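Local coordinates for protein cyclic UMP-AMP synthase (Rhodothermus marinus SG0.5JP17-172, PDB 6E0K) that joins UTP and ATP, with magnesium, into the cyclic dinucleotide 3',3'-cUAMP, a second messenger that triggers abortive antiphage defence in bacteria, at residues K169-N174 with R251-Q256; V64-S69 with Y149-T154. One frame throughout, in Å; residues are numbered along the deposited sequence.

Overall arrangement
The two contacts follow one another along the chain, contact 2 closing before contact 1 opens, and their centres lie about 14 Å apart. Contact 2 sits in the mixed sheet of the nucleotidyltransferase domain, where strand 61-68 faces strand 150-157 across strand 127-138, which pairs with both. Contact 1 sets helix 168-181, which follows that sheet in sequence, against the loop between helices 231-244 and 269-285. They touch directly: Lys169 NZ makes a salt bridge to Glu151 OE2, and Ile150 packs on Leu170 and Gln256. Helix 168-181 thus joins the catalytic sheet to the helical part of the enzyme, close to residues that bind UTP and ATP.

Contact 1. Residues K169-N174 with R251-Q256; sequences KLHYEN and RCQNGQ
A type I beta turn from Cys252 to Gly255, in the loop between helices 231-244 and 269-285 and continued by an Asx turn at Asn254, lies against one side of helix 168-181. The turn meets the helix through Gln253, whose side chain crosses that of His171 at about a right angle. With CG anti to the backbone N (chi1 -177°) and the chain extended beyond it, the Gln253 amide is laid over one face of the imidazole, the two planes 25° apart. Gln253 NE2 lies toward the rim of the ring, 3.3 Å from His171 NE2, while Gln253 CG makes a CH-pi contact over the same face. The nitrogens meet at a poor angle without a hydrogen bond; one N-H of the amide goes to the helix backbone instead: Gln253 NE2 donates to His171 O at 2.9 Å, approaching from above the carbonyl plane. Tyr186 takes up Gln253 OE1, and Glu216 hydrogen-bonds His171 NE2, so both groups are fixed from further partners.

One helical turn on, Asn174 returns a bond in the opposite direction. Its ND2 donates to Gln253 O at 2.9 Å, in the carbonyl plane and nearly straight (163°). Leu170 lays CB against Asn254 O and brings CD1 to within 3.6 Å of Gln256 NE2. That amide is held by its bond to Asn254 O, and Lys138 NZ hydrogen-bonds Gln256 OE1. Gly47 and Asn166, which bind ATP and UTP, lie nearby. In the plane of the imidazole, a water bridges the segments, 2.8 Å from His171 ND1 and accepting from Asn254 N.

Contact 2. Residues V64-S69 with Y149-T154; sequences VVQLNS and YIEGMT
Gln66 CG stands anti to the backbone N (chi1 175°) and the chain runs on extended, so the side chain reaches out from strand 61-68 to put its amide beside strand 150-157. Glu151 does the same from the other strand, CG likewise anti to N, and its carboxylate meets the amide obliquely, the two planes 73° apart. Met153 differs: CG sits in the crowded position between the backbone N and the carbonyl carbon, and the chain bends again toward Val64.

The strands belong to the same nucleotidyltransferase sheet but are not neighbours in it. Strand 127-138 pairs with both, and the short segments cross at 110°, so side chains rather than backbone bonds span the 8.4 Å between their axes. Gln66 OE1 lies 3.4 Å from Met153 CB, next to the methionine's root. Further along, Met153 CE touches Val64 CG1 at 4.3 Å, an apolar end to the contact, with Cys133 of strand 127-138 packed against both residues. This end is close to Gln46 and Asn166, which bind nucleotide.

Gln66 NE2 donates firmly to Asn68 OD1 at 2.9 Å, on a lone pair of that oxygen, but only weakly to Glu151 OE2 at 3.4 Å. Tyr44 OH hydrogen-bonds Gln66 OE1, and a water sits between that oxygen and Gly152 O, its bond to Gly152 O weak; with more acceptors in reach than protons, it cannot serve them all at once. The bonds to Asn68 OD1 and with Tyr44 OH are consistent with this orientation of the buried amide. The main partner of Glu151 is Lys169, whose ammonium, shared with Glu42, salt-bridges OE2; this neighbouring positive charge would be expected to keep the carboxylate ionised, with the glutamine amide adding a minor polar contribution.

Contact 1. Residues K169-N174 with R251-Q256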
ATOM      1  N   LYS A 169       3.559   3.148  -7.550  1.00 13.01           N
ATOM      2  CA  LYS A 169       2.847   3.792  -8.648  1.00 13.61           C
ATOM      3  C   LYS A 169       1.985   2.792  -9.406  1.00 13.27           C
ATOM      4  O   LYS A 169       0.873   3.127  -9.831  1.00 14.03           O
ATOM      5  CB  LYS A 169       3.833   4.465  -9.597  1.00 16.93           C
ATOM      6  CG  LYS A 169       4.649   5.561  -8.948  1.00 15.44           C
ATOM      7  CD  LYS A 169       5.560   6.191  -9.972  1.00 16.70           C
ATOM      8  CE  LYS A 169       6.351   7.344  -9.364  1.00 21.95           C
ATOM      9  NZ  LYS A 169       7.299   7.929 -10.357  1.00 26.63           N
ATOM     10  N   LEU A 170       2.490   1.571  -9.609  1.00 14.33           N
ATOM     11  CA  LEU A 170       1.696   0.555 -10.290  1.00 14.38           C
ATOM     12  C   LEU A 170       0.559   0.064  -9.409  1.00 13.44           C
ATOM     13  O   LEU A 170      -0.543  -0.204  -9.908  1.00 15.81           O
ATOM     14  CB  LEU A 170       2.569  -0.623 -10.709  1.00 14.46           C
ATOM     15  CG  LEU A 170       3.562  -0.269 -11.805  1.00 18.44           C
ATOM     16  CD1 LEU A 170       4.416  -1.485 -12.108  1.00 19.07           C
ATOM     17  CD2 LEU A 170       2.820   0.195 -13.033  1.00 24.19           C
ATOM     18  N   HIS A 171       0.809  -0.073  -8.106  1.00 12.76           N
ATOM     19  CA  HIS A 171      -0.274  -0.376  -7.170  1.00 12.88           C
ATOM     20  C   HIS A 171      -1.409   0.633  -7.323  1.00 13.58           C
ATOM     21  O   HIS A 171      -2.577   0.255  -7.459  1.00 12.64           O
ATOM     22  CB  HIS A 171       0.263  -0.392  -5.733  1.00 12.16           C
ATOM     23  CG  HIS A 171      -0.775  -0.699  -4.697  1.00 14.38           C
ATOM     24  ND1 HIS A 171      -0.957  -1.960  -4.177  1.00 14.35           N
ATOM     25  CD2 HIS A 171      -1.685   0.097  -4.082  1.00 17.58           C
ATOM     26  CE1 HIS A 171      -1.937  -1.935  -3.291  1.00 15.22           C
ATOM     27  NE2 HIS A 171      -2.391  -0.697  -3.210  1.00 16.83           N
ATOM     28  N   TYR A 172      -1.072   1.925  -7.343  1.00 13.54           N
ATOM     29  CA  TYR A 172      -2.095   2.958  -7.480  1.00 11.27           C
ATOM     30  C   TYR A 172      -2.795   2.880  -8.831  1.00 12.21           C
ATOM     31  O   TYR A 172      -4.031   2.906  -8.915  1.00 12.76           O
ATOM     32  CB  TYR A 172      -1.476   4.344  -7.279  1.00 12.42           C
ATOM     33  CG  TYR A 172      -2.452   5.421  -7.630  1.00 13.08           C
ATOM     34  CD1 TYR A 172      -3.551   5.651  -6.821  1.00 15.84           C
ATOM     35  CD2 TYR A 172      -2.300   6.188  -8.776  1.00 17.06           C
ATOM     36  CE1 TYR A 172      -4.465   6.632  -7.135  1.00 15.09           C
ATOM     37  CE2 TYR A 172      -3.210   7.174  -9.097  1.00 21.35           C
ATOM     38  CZ  TYR A 172      -4.302   7.377  -8.271  1.00 19.12           C
ATOM     39  OH  TYR A 172      -5.226   8.357  -8.565  1.00 23.84           O
ATOM     40  N   GLU A 173      -2.012   2.796  -9.905  1.00 15.48           N
ATOM     41  CA  GLU A 173      -2.554   2.784 -11.257  1.00 13.65           C
ATOM     42  C   GLU A 173      -3.533   1.631 -11.451  1.00 12.51           C
ATOM     43  O   GLU A 173      -4.617   1.800 -12.019  1.00 12.14           O
ATOM     44  CB  GLU A 173      -1.372   2.678 -12.221  1.00 19.19           C
ATOM     45  CG  GLU A 173      -1.661   2.610 -13.673  1.00 26.55           C
ATOM     46  CD  GLU A 173      -0.365   2.484 -14.455  1.00 30.76           C
ATOM     47  OE1 GLU A 173      -0.214   1.521 -15.242  1.00 30.64           O
ATOM     48  OE2 GLU A 173       0.514   3.341 -14.231  1.00 29.55           O
ATOM     49  N   ASN A 174      -3.157   0.441 -10.989  1.00 12.53           N
ATOM     50  CA  ASN A 174      -4.007  -0.726 -11.218  1.00 11.48           C
ATOM     51  C   ASN A 174      -5.262  -0.688 -10.357  1.00 12.09           C
ATOM     52  O   ASN A 174      -6.335  -1.130 -10.794  1.00 13.65           O
ATOM     53  CB  ASN A 174      -3.209  -1.995 -10.964  1.00 11.61           C
ATOM     54  CG  ASN A 174      -2.121  -2.197 -11.997  1.00 16.16           C
ATOM     55  OD1 ASN A 174      -2.221  -1.709 -13.129  1.00 17.48           O
ATOM     56  ND2 ASN A 174      -1.078  -2.910 -11.618  1.00 16.82           N
ATOM     57  N   ARG A 251      -1.714 -12.423  -7.374  1.00 18.35           N
ATOM     58  CA  ARG A 251      -0.667 -11.435  -7.531  1.00 22.40           C
ATOM     59  C   ARG A 251      -1.064 -10.193  -6.755  1.00 21.16           C
ATOM     60  O   ARG A 251      -2.250  -9.908  -6.578  1.00 19.52           O
ATOM     61  CB  ARG A 251      -0.458 -11.095  -9.007  1.00 28.37           C
ATOM     62  CG  ARG A 251      -0.122 -12.303  -9.852  1.00 39.68           C
ATOM     63  CD  ARG A 251       1.333 -12.645  -9.700  1.00 41.11           C
ATOM     64  NE  ARG A 251       2.157 -11.724 -10.472  1.00 38.14           N
ATOM     65  CZ  ARG A 251       3.482 -11.673 -10.415  1.00 44.35           C
ATOM     66  NH1 ARG A 251       4.152 -12.489  -9.606  1.00 40.43           N
ATOM     67  NH2 ARG A 251       4.141 -10.798 -11.167  1.00 47.89           N
ATOM     68  N   CYS A 252      -0.066  -9.464  -6.278  1.00 17.88           N
ATOM     69  CA  CYS A 252      -0.341  -8.190  -5.642  1.00 17.16           C
ATOM     70  C   CYS A 252      -0.930  -7.210  -6.649  1.00 13.70           C
ATOM     71  O   CYS A 252      -0.811  -7.378  -7.865  1.00 16.58           O
ATOM     72  CB  CYS A 252       0.933  -7.619  -5.028  1.00 19.79           C
ATOM     73  SG  CYS A 252       1.433  -8.559  -3.552  1.00 25.29           S
ATOM     74  N   GLN A 253      -1.575  -6.173  -6.114  1.00 15.27           N
ATOM     75  CA  GLN A 253      -2.196  -5.161  -6.962  1.00 16.27           C
ATOM     76  C   GLN A 253      -1.179  -4.482  -7.875  1.00 17.95           C
ATOM     77  O   GLN A 253      -1.542  -4.019  -8.963  1.00 17.04           O
ATOM     78  CB  GLN A 253      -2.922  -4.141  -6.083  1.00 17.86           C
ATOM     79  CG  GLN A 253      -3.676  -3.047  -6.835  1.00 14.80           C
ATOM     80  CD  GLN A 253      -4.676  -2.346  -5.932  1.00 11.91           C
ATOM     81  OE1 GLN A 253      -5.608  -2.979  -5.436  1.00 17.85           O
ATOM     82  NE2 GLN A 253      -4.500  -1.057  -5.726  1.00 15.31           N
ATOM     83  N   ASN A 254       0.094  -4.416  -7.466  1.00 14.12           N
ATOM     84  CA  ASN A 254       1.104  -3.811  -8.336  1.00 15.77           C
ATOM     85  C   ASN A 254       1.424  -4.655  -9.566  1.00 15.80           C
ATOM     86  O   ASN A 254       2.145  -4.172 -10.443  1.00 17.01           O
ATOM     87  CB  ASN A 254       2.402  -3.495  -7.568  1.00 16.22           C
ATOM     88  CG  ASN A 254       3.091  -4.734  -6.978  1.00 17.66           C
ATOM     89  OD1 ASN A 254       3.011  -5.833  -7.515  1.00 18.74           O
ATOM     90  ND2 ASN A 254       3.796  -4.534  -5.875  1.00 19.16           N
ATOM     91  N   GLY A 255       0.915  -5.885  -9.651  1.00 19.58           N
ATOM     92  CA  GLY A 255       1.164  -6.752 -10.785  1.00 19.96           C
ATOM     93  C   GLY A 255       2.541  -7.378 -10.831  1.00 19.66           C
ATOM     94  O   GLY A 255       2.850  -8.090 -11.803  1.00 24.01           O
ATOM     95  N   GLN A 256       3.379  -7.148  -9.820  1.00 21.16           N
ATOM     96  CA  GLN A 256       4.761  -7.622  -9.833  1.00 23.81           C
ATOM     97  C   GLN A 256       5.036  -8.744  -8.848  1.00 26.45           C
ATOM     98  O   GLN A 256       5.801  -9.661  -9.163  1.00 36.10           O
ATOM     99  CB  GLN A 256       5.727  -6.472  -9.526  1.00 27.38           C
ATOM    100  CG  GLN A 256       5.538  -5.232 -10.360  1.00 26.50           C
ATOM    101  CD  GLN A 256       5.392  -5.528 -11.831  1.00 23.55           C
ATOM    102  OE1 GLN A 256       6.234  -6.195 -12.443  1.00 25.84           O
ATOM    103  NE2 GLN A 256       4.302  -5.043 -12.412  1.00 27.26           N
TER
HETATM  104  O   HOH W   1       0.569  -4.184  -4.745  1.00 17.20           O

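Contact 2. Residues V64-S69 with Y149-T154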
ATOM      1  N   VAL A  64       6.244   9.133  -0.137  1.00 10.73           N
ATOM      2  CA  VAL A  64       7.398   8.617  -0.869  1.00 11.09           C
ATOM      3  C   VAL A  64       8.220   9.797  -1.380  1.00 11.90           C
ATOM      4  O   VAL A  64       7.687  10.686  -2.051  1.00 12.78           O
ATOM      5  CB  VAL A  64       6.959   7.726  -2.041  1.00 10.54           C
ATOM      6  CG1 VAL A  64       8.193   7.153  -2.733  1.00 14.37           C
ATOM      7  CG2 VAL A  64       6.059   6.597  -1.566  1.00 14.13           C
ATOM      8  N   VAL A  65       9.513   9.798  -1.072  1.00 11.62           N
ATOM      9  CA  VAL A  65      10.451  10.800  -1.565  1.00 11.04           C
ATOM     10  C   VAL A  65      11.424  10.057  -2.472  1.00 13.72           C
ATOM     11  O   VAL A  65      12.262   9.281  -1.993  1.00 13.09           O
ATOM     12  CB  VAL A  65      11.153  11.517  -0.404  1.00 11.27           C
ATOM     13  CG1 VAL A  65      12.239  12.434  -0.916  1.00 11.87           C
ATOM     14  CG2 VAL A  65      10.121  12.336   0.373  1.00 12.30           C
ATOM     15  N   GLN A  66      11.282  10.237  -3.783  1.00 10.93           N
ATOM     16  CA  GLN A  66      11.911   9.353  -4.764  1.00 10.88           C
ATOM     17  C   GLN A  66      12.851  10.136  -5.670  1.00 12.64           C
ATOM     18  O   GLN A  66      12.433  11.088  -6.341  1.00 13.91           O
ATOM     19  CB  GLN A  66      10.845   8.630  -5.590  1.00 11.35           C
ATOM     20  CG  GLN A  66      11.444   7.791  -6.719  1.00 10.61           C
ATOM     21  CD  GLN A  66      10.412   6.915  -7.400  1.00 12.37           C
ATOM     22  OE1 GLN A  66       9.551   6.324  -6.737  1.00 15.86           O
ATOM     23  NE2 GLN A  66      10.503   6.798  -8.723  1.00 14.70           N
ATOM     24  N   LEU A  67      14.118   9.720  -5.705  1.00 11.14           N
ATOM     25  CA  LEU A  67      15.095  10.323  -6.601  1.00 11.78           C
ATOM     26  C   LEU A  67      14.976   9.681  -7.974  1.00 13.38           C
ATOM     27  O   LEU A  67      14.988   8.451  -8.089  1.00 13.41           O
ATOM     28  CB  LEU A  67      16.504  10.125  -6.045  1.00 11.82           C
ATOM     29  CG  LEU A  67      17.601  10.791  -6.859  1.00 15.80           C
ATOM     30  CD1 LEU A  67      17.447  12.288  -6.763  1.00 19.98           C
ATOM     31  CD2 LEU A  67      18.979  10.329  -6.387  1.00 18.66           C
ATOM     32  N   ASN A  68      14.851  10.508  -9.016  1.00 14.23           N
ATOM     33  CA  ASN A  68      14.695  10.017 -10.381  1.00 13.39           C
ATOM     34  C   ASN A  68      15.832  10.400 -11.311  1.00 15.90           C
ATOM     35  O   ASN A  68      15.794  10.030 -12.490  1.00 20.97           O
ATOM     36  CB  ASN A  68      13.375  10.520 -10.975  1.00 17.09           C
ATOM     37  CG  ASN A  68      12.181   9.859 -10.347  1.00 18.98           C
ATOM     38  OD1 ASN A  68      12.146   8.636 -10.232  1.00 17.81           O
ATOM     39  ND2 ASN A  68      11.195  10.653  -9.936  1.00 19.94           N
ATOM     40  N   SER A  69      16.839  11.118 -10.828  1.00 14.14           N
ATOM     41  CA  SER A  69      17.940  11.488 -11.707  1.00 14.03           C
ATOM     42  C   SER A  69      18.881  10.324 -11.952  1.00 20.53           C
ATOM     43  O   SER A  69      19.673  10.354 -12.898  1.00 21.25           O
ATOM     44  CB  SER A  69      18.700  12.666 -11.106  1.00 16.76           C
ATOM     45  OG  SER A  69      19.222  12.304  -9.836  1.00 18.69           O
ATOM     46  N   TYR A 149      11.148  -1.349 -19.698  1.00 18.07           N
ATOM     47  CA  TYR A 149      11.403  -1.711 -18.314  1.00 15.99           C
ATOM     48  C   TYR A 149      10.166  -1.380 -17.500  1.00 17.51           C
ATOM     49  O   TYR A 149       9.308  -0.604 -17.928  1.00 19.84           O
ATOM     50  CB  TYR A 149      12.625  -0.980 -17.735  1.00 15.30           C
ATOM     51  CG  TYR A 149      12.504   0.529 -17.731  1.00 16.89           C
ATOM     52  CD1 TYR A 149      11.894   1.210 -16.672  1.00 18.16           C
ATOM     53  CD2 TYR A 149      13.020   1.273 -18.776  1.00 19.50           C
ATOM     54  CE1 TYR A 149      11.807   2.608 -16.677  1.00 18.99           C
ATOM     55  CE2 TYR A 149      12.932   2.656 -18.790  1.00 21.15           C
ATOM     56  CZ  TYR A 149      12.329   3.313 -17.747  1.00 24.02           C
ATOM     57  OH  TYR A 149      12.262   4.689 -17.785  1.00 25.76           O
ATOM     58  N   ILE A 150      10.095  -1.965 -16.316  1.00 14.07           N
ATOM     59  CA  ILE A 150       9.034  -1.690 -15.356  1.00 14.51           C
ATOM     60  C   ILE A 150       9.632  -0.858 -14.234  1.00 14.19           C
ATOM     61  O   ILE A 150      10.678  -1.213 -13.676  1.00 15.67           O
ATOM     62  CB  ILE A 150       8.411  -2.997 -14.840  1.00 14.80           C
ATOM     63  CG1 ILE A 150       7.768  -3.745 -16.008  1.00 20.37           C
ATOM     64  CG2 ILE A 150       7.369  -2.704 -13.760  1.00 17.49           C
ATOM     65  CD1 ILE A 150       7.321  -5.134 -15.670  1.00 25.40           C
ATOM     66  N   GLU A 151       8.977   0.253 -13.905  1.00 14.58           N
ATOM     67  CA  GLU A 151       9.525   1.203 -12.948  1.00 14.60           C
ATOM     68  C   GLU A 151       8.957   0.943 -11.563  1.00 16.32           C
ATOM     69  O   GLU A 151       7.731   0.851 -11.392  1.00 19.08           O
ATOM     70  CB  GLU A 151       9.235   2.649 -13.351  1.00 19.01           C
ATOM     71  CG  GLU A 151       9.979   3.644 -12.468  1.00 30.89           C
ATOM     72  CD  GLU A 151       9.464   5.060 -12.607  1.00 36.79           C
ATOM     73  OE1 GLU A 151       9.485   5.586 -13.737  1.00 43.35           O
ATOM     74  OE2 GLU A 151       9.039   5.642 -11.587  1.00 38.28           O
ATOM     75  N   GLY A 152       9.851   0.832 -10.586  1.00 15.86           N
ATOM     76  CA  GLY A 152       9.526   0.833  -9.179  1.00 17.11           C
ATOM     77  C   GLY A 152      10.448   1.785  -8.446  1.00 14.98           C
ATOM     78  O   GLY A 152      10.917   2.780  -8.998  1.00 14.90           O
ATOM     79  N   MET A 153      10.704   1.467  -7.182  1.00 12.95           N
ATOM     80  CA  MET A 153      11.671   2.219  -6.401  1.00 10.71           C
ATOM     81  C   MET A 153      12.325   1.259  -5.426  1.00 12.16           C
ATOM     82  O   MET A 153      11.840   0.146  -5.199  1.00 13.81           O
ATOM     83  CB  MET A 153      11.020   3.410  -5.672  1.00 11.33           C
ATOM     84  CG  MET A 153       9.779   3.071  -4.857  1.00 13.19           C
ATOM     85  SD  MET A 153      10.177   2.285  -3.281  1.00 14.54           S
ATOM     86  CE  MET A 153       8.834   2.896  -2.241  1.00 12.68           C
ATOM     87  N   THR A 154      13.440   1.693  -4.848  1.00 11.63           N
ATOM     88  CA  THR A 154      14.165   0.817  -3.947  1.00 12.63           C
ATOM     89  C   THR A 154      14.841   1.628  -2.850  1.00 12.75           C
ATOM     90  O   THR A 154      15.153   2.812  -3.023  1.00 13.34           O
ATOM     91  CB  THR A 154      15.197  -0.038  -4.716  1.00 14.78           C
ATOM     92  OG1 THR A 154      15.740  -1.050  -3.854  1.00 15.16           O
ATOM     93  CG2 THR A 154      16.321   0.822  -5.244  1.00 14.95           C
TER
HETATM   94  O   HOH W   2       8.423   4.216  -8.647  1.00 23.52           O